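Local coordinates for protein-S-isoprenylcysteine O-methyltransferase (Tribolium castaneum, PDB 5V7P), which catalyses methylation of the C-terminal carboxylate of isoprenylated cysteine in proteins, using S-adenosyl-L-methionine as methyl donor, at residues A[134-145]-A[226-235]. Sequence-based numbering, arbitrary orientation.
Sequences AAVSSWVEFFIE and LINPLCIPAY. With MPG ([(Z)-octadec-9-enyl] (2R)-2,3-bis(oxidanyl)propanoate), chain B; D10 (decane), chain J; UND (undecane), chain K; D10 (decane), chain I.
E141 reaches from helix 134-145 across to the backbone of L230 and C231, its chain fully extended and CG anti to the backbone N (chi1 179°). OE2 takes the N-H of L230 on its syn side at 2.9 Å, a nearly straight bond, while OE1 accepts a weak one from C231 N. The same group stacks on the N228 amide, planes 23° apart. From there N228 ND2 gives a weak hydrogen bond to S138 O (3.1 Å), and Q223 takes a second bond from ND2. K153 forms a salt bridge with E145 OE1 and also bonds to N228 OD1 and to the carbonyl oxygens of L226 and I227. Both helices are predicted to span the membrane, segment 134-145 running nearly antiparallel (165°) to 231-235; after helix 210-225, I227 takes positive phi and a Schellman motif closes the last turn. Farther along, Y235 OH donates to A134 O (2.9 Å) from above the carbonyl plane; S137 OG and S138 N also bond to that oxygen. Over one face of the Y235 ring runs the lipid MPG, its C3 3.3 Å from CD2, and MPG O3 gives OH a weak hydrogen bond. A leucine here would probably leave A134 O without this interhelix donor, MPG O3 without its weak partner and MPG C3 without the ring face. Among apolar contacts, F142 CD1 meets L226 CG at 3.8 Å, with L226 O in the plane of the ring at its edge.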
loop_
_atom_site.group_PDB
_atom_site.type_symbol
_atom_site.label_atom_id
_atom_site.label_comp_id
_atom_site.label_asym_id
_atom_site.label_seq_id
_atom_site.Cartn_x
_atom_site.Cartn_y
_atom_site.Cartn_z
ATOM N N ALA A 134 2.704 -12.699 5.197
ATOM C CA ALA A 134 1.702 -13.157 4.241
ATOM C C ALA A 134 2.313 -13.364 2.863
ATOM O O ALA A 134 2.014 -14.355 2.186
ATOM C CB ALA A 134 0.549 -12.156 4.170
ATOM N N ALA A 135 3.176 -12.441 2.433
ATOM C CA ALA A 135 3.806 -12.565 1.124
ATOM C C ALA A 135 4.745 -13.764 1.079
ATOM O O ALA A 135 4.694 -14.569 0.141
ATOM C CB ALA A 135 4.558 -11.279 0.782
ATOM N N VAL A 136 5.614 -13.896 2.085
ATOM C CA VAL A 136 6.529 -15.035 2.131
ATOM C C VAL A 136 5.748 -16.336 2.251
ATOM O O VAL A 136 6.107 -17.352 1.642
ATOM C CB VAL A 136 7.529 -14.871 3.291
ATOM C CG1 VAL A 136 8.401 -16.116 3.443
ATOM C CG2 VAL A 136 8.402 -13.646 3.071
ATOM N N SER A 137 4.668 -16.331 3.035
ATOM C CA SER A 137 3.901 -17.555 3.231
ATOM C C SER A 137 3.288 -18.042 1.925
ATOM O O SER A 137 3.041 -19.243 1.767
ATOM C CB SER A 137 2.812 -17.334 4.281
ATOM O OG SER A 137 1.729 -16.594 3.749
ATOM N N SER A 138 3.030 -17.134 0.980
ATOM C CA SER A 138 2.547 -17.559 -0.329
ATOM C C SER A 138 3.673 -18.133 -1.176
ATOM O O SER A 138 3.419 -18.960 -2.059
ATOM C CB SER A 138 1.877 -16.392 -1.059
ATOM O OG SER A 138 2.829 -15.517 -1.639
ATOM N N TRP A 139 4.914 -17.718 -0.921
ATOM C CA TRP A 139 6.049 -18.323 -1.608
ATOM C C TRP A 139 6.300 -19.737 -1.103
ATOM O O TRP A 139 6.568 -20.646 -1.897
ATOM C CB TRP A 139 7.305 -17.472 -1.419
ATOM C CG TRP A 139 7.166 -16.051 -1.856
ATOM C CD1 TRP A 139 6.180 -15.519 -2.636
ATOM C CD2 TRP A 139 8.049 -14.972 -1.531
ATOM N NE1 TRP A 139 6.397 -14.174 -2.817
ATOM C CE2 TRP A 139 7.536 -13.813 -2.147
ATOM C CE3 TRP A 139 9.221 -14.872 -0.778
ATOM C CZ2 TRP A 139 8.158 -12.572 -2.034
ATOM C CZ3 TRP A 139 9.838 -13.640 -0.666
ATOM C CH2 TRP A 139 9.304 -12.506 -1.291
ATOM N N VAL A 140 6.226 -19.943 0.214
ATOM C CA VAL A 140 6.510 -21.264 0.762
ATOM C C VAL A 140 5.404 -22.241 0.387
ATOM O O VAL A 140 5.669 -23.406 0.071
ATOM C CB VAL A 140 6.719 -21.190 2.288
ATOM C CG1 VAL A 140 7.756 -20.129 2.637
ATOM C CG2 VAL A 140 5.410 -20.923 3.012
ATOM N N GLU A 141 4.148 -21.786 0.403
ATOM C CA GLU A 141 3.057 -22.655 -0.022
ATOM C C GLU A 141 3.283 -23.137 -1.447
ATOM O O GLU A 141 3.180 -24.335 -1.734
ATOM C CB GLU A 141 1.711 -21.936 0.083
ATOM C CG GLU A 141 0.545 -22.816 -0.370
ATOM C CD GLU A 141 -0.795 -22.116 -0.360
ATOM O OE1 GLU A 141 -0.874 -20.971 0.128
ATOM O OE2 GLU A 141 -1.771 -22.717 -0.850
ATOM N N PHE A 142 3.590 -22.212 -2.358
ATOM C CA PHE A 142 3.801 -22.590 -3.749
ATOM C C PHE A 142 4.866 -23.673 -3.866
ATOM O O PHE A 142 4.625 -24.734 -4.451
ATOM C CB PHE A 142 4.190 -21.364 -4.578
ATOM C CG PHE A 142 4.469 -21.679 -6.023
ATOM C CD1 PHE A 142 3.442 -21.691 -6.953
ATOM C CD2 PHE A 142 5.755 -21.972 -6.449
ATOM C CE1 PHE A 142 3.692 -21.987 -8.281
ATOM C CE2 PHE A 142 6.010 -22.268 -7.775
ATOM C CZ PHE A 142 4.978 -22.275 -8.693
ATOM N N PHE A 143 6.045 -23.431 -3.291
ATOM C CA PHE A 143 7.168 -24.339 -3.495
ATOM C C PHE A 143 7.021 -25.635 -2.707
ATOM O O PHE A 143 7.491 -26.682 -3.162
ATOM C CB PHE A 143 8.478 -23.637 -3.140
ATOM C CG PHE A 143 8.894 -22.614 -4.154
ATOM C CD1 PHE A 143 9.410 -23.009 -5.376
ATOM C CD2 PHE A 143 8.745 -21.262 -3.899
ATOM C CE1 PHE A 143 9.782 -22.074 -6.320
ATOM C CE2 PHE A 143 9.116 -20.322 -4.837
ATOM C CZ PHE A 143 9.634 -20.729 -6.053
ATOM N N ILE A 144 6.380 -25.596 -1.538
ATOM C CA ILE A 144 6.044 -26.838 -0.848
ATOM C C ILE A 144 5.002 -27.611 -1.648
ATOM O O ILE A 144 5.119 -28.827 -1.840
ATOM C CB ILE A 144 5.561 -26.548 0.587
ATOM C CG1 ILE A 144 6.735 -26.062 1.442
ATOM C CG2 ILE A 144 4.923 -27.796 1.213
ATOM C CD1 ILE A 144 6.371 -25.706 2.880
ATOM N N GLU A 145 3.972 -26.914 -2.133
ATOM C CA GLU A 145 2.933 -27.576 -2.916
ATOM C C GLU A 145 3.464 -28.032 -4.268
ATOM O O GLU A 145 3.050 -29.079 -4.780
ATOM C CB GLU A 145 1.738 -26.644 -3.103
ATOM C CG GLU A 145 0.876 -26.489 -1.862
ATOM C CD GLU A 145 -0.228 -25.470 -2.047
ATOM O OE1 GLU A 145 -0.199 -24.738 -3.058
ATOM O OE2 GLU A 145 -1.125 -25.399 -1.182
ATOM N N LEU A 226 -0.661 -18.174 -8.704
ATOM C CA LEU A 226 0.124 -19.190 -8.015
ATOM C C LEU A 226 -0.640 -20.487 -7.782
ATOM O O LEU A 226 -0.020 -21.487 -7.404
ATOM C CB LEU A 226 0.608 -18.629 -6.669
ATOM C CG LEU A 226 2.064 -18.193 -6.477
ATOM C CD1 LEU A 226 2.760 -17.800 -7.771
ATOM C CD2 LEU A 226 2.117 -17.033 -5.495
ATOM N N ILE A 227 -1.954 -20.499 -7.995
ATOM C CA ILE A 227 -2.779 -21.659 -7.676
ATOM C C ILE A 227 -2.456 -22.102 -6.253
ATOM O O ILE A 227 -2.089 -23.257 -6.014
ATOM C CB ILE A 227 -2.569 -22.800 -8.691
ATOM C CG1 ILE A 227 -2.664 -22.251 -10.122
ATOM C CG2 ILE A 227 -3.603 -23.906 -8.465
ATOM C CD1 ILE A 227 -2.579 -23.299 -11.222
ATOM N N ASN A 228 -2.577 -21.172 -5.300
ATOM C CA ASN A 228 -2.363 -21.454 -3.888
ATOM C C ASN A 228 -3.718 -21.607 -3.207
ATOM O O ASN A 228 -4.367 -20.596 -2.900
ATOM C CB ASN A 228 -1.553 -20.332 -3.230
ATOM C CG ASN A 228 -0.062 -20.451 -3.490
ATOM O OD1 ASN A 228 0.445 -21.529 -3.794
ATOM N ND2 ASN A 228 0.650 -19.339 -3.358
ATOM N N PRO A 229 -4.191 -22.830 -2.939
ATOM C CA PRO A 229 -5.532 -22.979 -2.350
ATOM C C PRO A 229 -5.652 -22.438 -0.935
ATOM O O PRO A 229 -6.775 -22.170 -0.489
ATOM C CB PRO A 229 -5.770 -24.495 -2.389
ATOM C CG PRO A 229 -4.410 -25.096 -2.446
ATOM C CD PRO A 229 -3.561 -24.133 -3.215
ATOM N N LEU A 230 -4.549 -22.269 -0.209
ATOM C CA LEU A 230 -4.625 -21.716 1.138
ATOM C C LEU A 230 -4.590 -20.192 1.140
ATOM O O LEU A 230 -5.307 -19.557 1.921
ATOM C CB LEU A 230 -3.481 -22.260 2.000
ATOM C CG LEU A 230 -3.408 -23.780 2.170
ATOM C CD1 LEU A 230 -2.204 -24.152 3.026
ATOM C CD2 LEU A 230 -4.690 -24.334 2.782
ATOM N N CYS A 231 -3.775 -19.589 0.275
ATOM C CA CYS A 231 -3.607 -18.141 0.299
ATOM C C CYS A 231 -4.770 -17.408 -0.356
ATOM O O CYS A 231 -5.040 -16.255 0.000
ATOM C CB CYS A 231 -2.300 -17.750 -0.390
ATOM S SG CYS A 231 -0.843 -17.838 0.684
ATOM N N ILE A 232 -5.460 -18.039 -1.302
ATOM C CA ILE A 232 -6.541 -17.377 -2.028
ATOM C C ILE A 232 -7.597 -16.914 -1.030
ATOM O O ILE A 232 -7.909 -15.715 -0.991
ATOM C CB ILE A 232 -7.135 -18.289 -3.117
ATOM C CG1 ILE A 232 -6.203 -18.327 -4.330
ATOM C CG2 ILE A 232 -8.532 -17.812 -3.538
ATOM C CD1 ILE A 232 -6.572 -19.381 -5.370
ATOM N N PRO A 233 -8.167 -17.795 -0.202
ATOM C CA PRO A 233 -9.157 -17.304 0.769
ATOM C C PRO A 233 -8.557 -16.379 1.812
ATOM O O PRO A 233 -9.190 -15.387 2.193
ATOM C CB PRO A 233 -9.707 -18.593 1.398
ATOM C CG PRO A 233 -9.264 -19.696 0.499
ATOM C CD PRO A 233 -7.971 -19.247 -0.073
ATOM N N ALA A 234 -7.353 -16.685 2.295
ATOM C CA ALA A 234 -6.709 -15.833 3.290
ATOM C C ALA A 234 -6.487 -14.429 2.742
ATOM O O ALA A 234 -6.784 -13.433 3.412
ATOM C CB ALA A 234 -5.386 -16.458 3.732
ATOM N N TYR A 235 -5.962 -14.330 1.517
ATOM C CA TYR A 235 -5.771 -13.025 0.893
ATOM C C TYR A 235 -7.100 -12.306 0.699
ATOM O O TYR A 235 -7.196 -11.092 0.920
ATOM C CB TYR A 235 -5.053 -13.187 -0.448
ATOM C CG TYR A 235 -3.545 -13.230 -0.344
ATOM C CD1 TYR A 235 -2.912 -13.999 0.626
ATOM C CD2 TYR A 235 -2.752 -12.509 -1.225
ATOM C CE1 TYR A 235 -1.532 -14.036 0.719
ATOM C CE2 TYR A 235 -1.375 -12.541 -1.141
ATOM C CZ TYR A 235 -0.769 -13.306 -0.168
ATOM O OH TYR A 235 0.605 -13.336 -0.084
HETATM C C2 MPG B . -1.029 -10.090 1.360
HETATM C C3 MPG B . -2.418 -9.942 0.750
HETATM C C4 MPG B . -2.956 -8.526 0.930
HETATM C C5 MPG B . -4.194 -8.357 0.079
HETATM C C6 MPG B . -4.818 -7.004 0.379
HETATM C C7 MPG B . -3.925 -5.836 -0.032
HETATM C C8 MPG B . -4.106 -4.752 1.016
HETATM C C9 MPG B . -3.579 -3.433 0.460
HETATM C C10 MPG B . -2.518 -2.819 0.930
HETATM C C11 MPG B . -1.682 -3.350 2.096
HETATM C C12 MPG B . -0.240 -2.900 1.924
HETATM C C13 MPG B . -0.121 -1.395 2.135
HETATM C C14 MPG B . 1.159 -0.923 1.461
HETATM C C15 MPG B . 1.456 0.523 1.853
HETATM C C16 MPG B . 2.888 0.649 2.366
HETATM O O1 MPG B . 0.508 -9.912 -0.440
HETATM C C1 MPG B . 0.004 -9.214 0.653
HETATM C CXD MPG B . 0.995 -9.836 -2.900
HETATM O O2 MPG B . 0.182 -10.250 -3.960
HETATM C C21 MPG B . 1.953 -10.977 -2.527
HETATM O O3 MPG B . 1.576 -12.154 -3.183
HETATM O O4 MPG B . -0.854 -8.812 -1.861
HETATM C CX3 MPG B . 0.123 -9.466 -1.706
HETATM C C1 D10 J . 11.342 -15.671 -4.478
HETATM C C2 D10 J . 11.429 -14.147 -4.424
HETATM C C3 D10 J . 10.181 -13.525 -5.049
HETATM C C4 D10 J . 10.283 -12.004 -4.945
HETATM C C5 D10 J . 9.035 -11.351 -5.533
HETATM C C6 D10 J . 9.119 -9.841 -5.313
HETATM C C7 D10 J . 7.919 -9.155 -5.961
HETATM C C8 D10 J . 7.796 -7.728 -5.425
HETATM C C9 D10 J . 8.981 -6.895 -5.906
HETATM C C1 UND K . -1.030 -16.189 5.832
HETATM C C2 UND K . -1.510 -17.587 6.212
HETATM C C3 UND K . -1.707 -18.423 4.948
HETATM C C4 UND K . -1.471 -19.908 5.232
HETATM C C5 UND K . -0.477 -20.488 4.225
HETATM C C6 UND K . 0.215 -21.719 4.809
HETATM C C7 UND K . 1.568 -21.900 4.123
HETATM C C8 UND K . 2.298 -23.096 4.729
HETATM C C9 UND K . 1.658 -24.395 4.237
HETATM C C10 UND K . 2.647 -25.187 3.381
HETATM C C11 UND K . 1.880 -26.091 2.417
HETATM C C3 D10 I . 12.891 -15.683 1.140
HETATM C C4 D10 I . 12.294 -17.049 1.467
HETATM C C5 D10 I . 11.744 -17.694 0.195
HETATM C C6 D10 I . 11.153 -19.062 0.532
HETATM C C7 D10 I . 10.616 -19.716 -0.740
HETATM C C8 D10 I . 10.225 -21.161 -0.442
#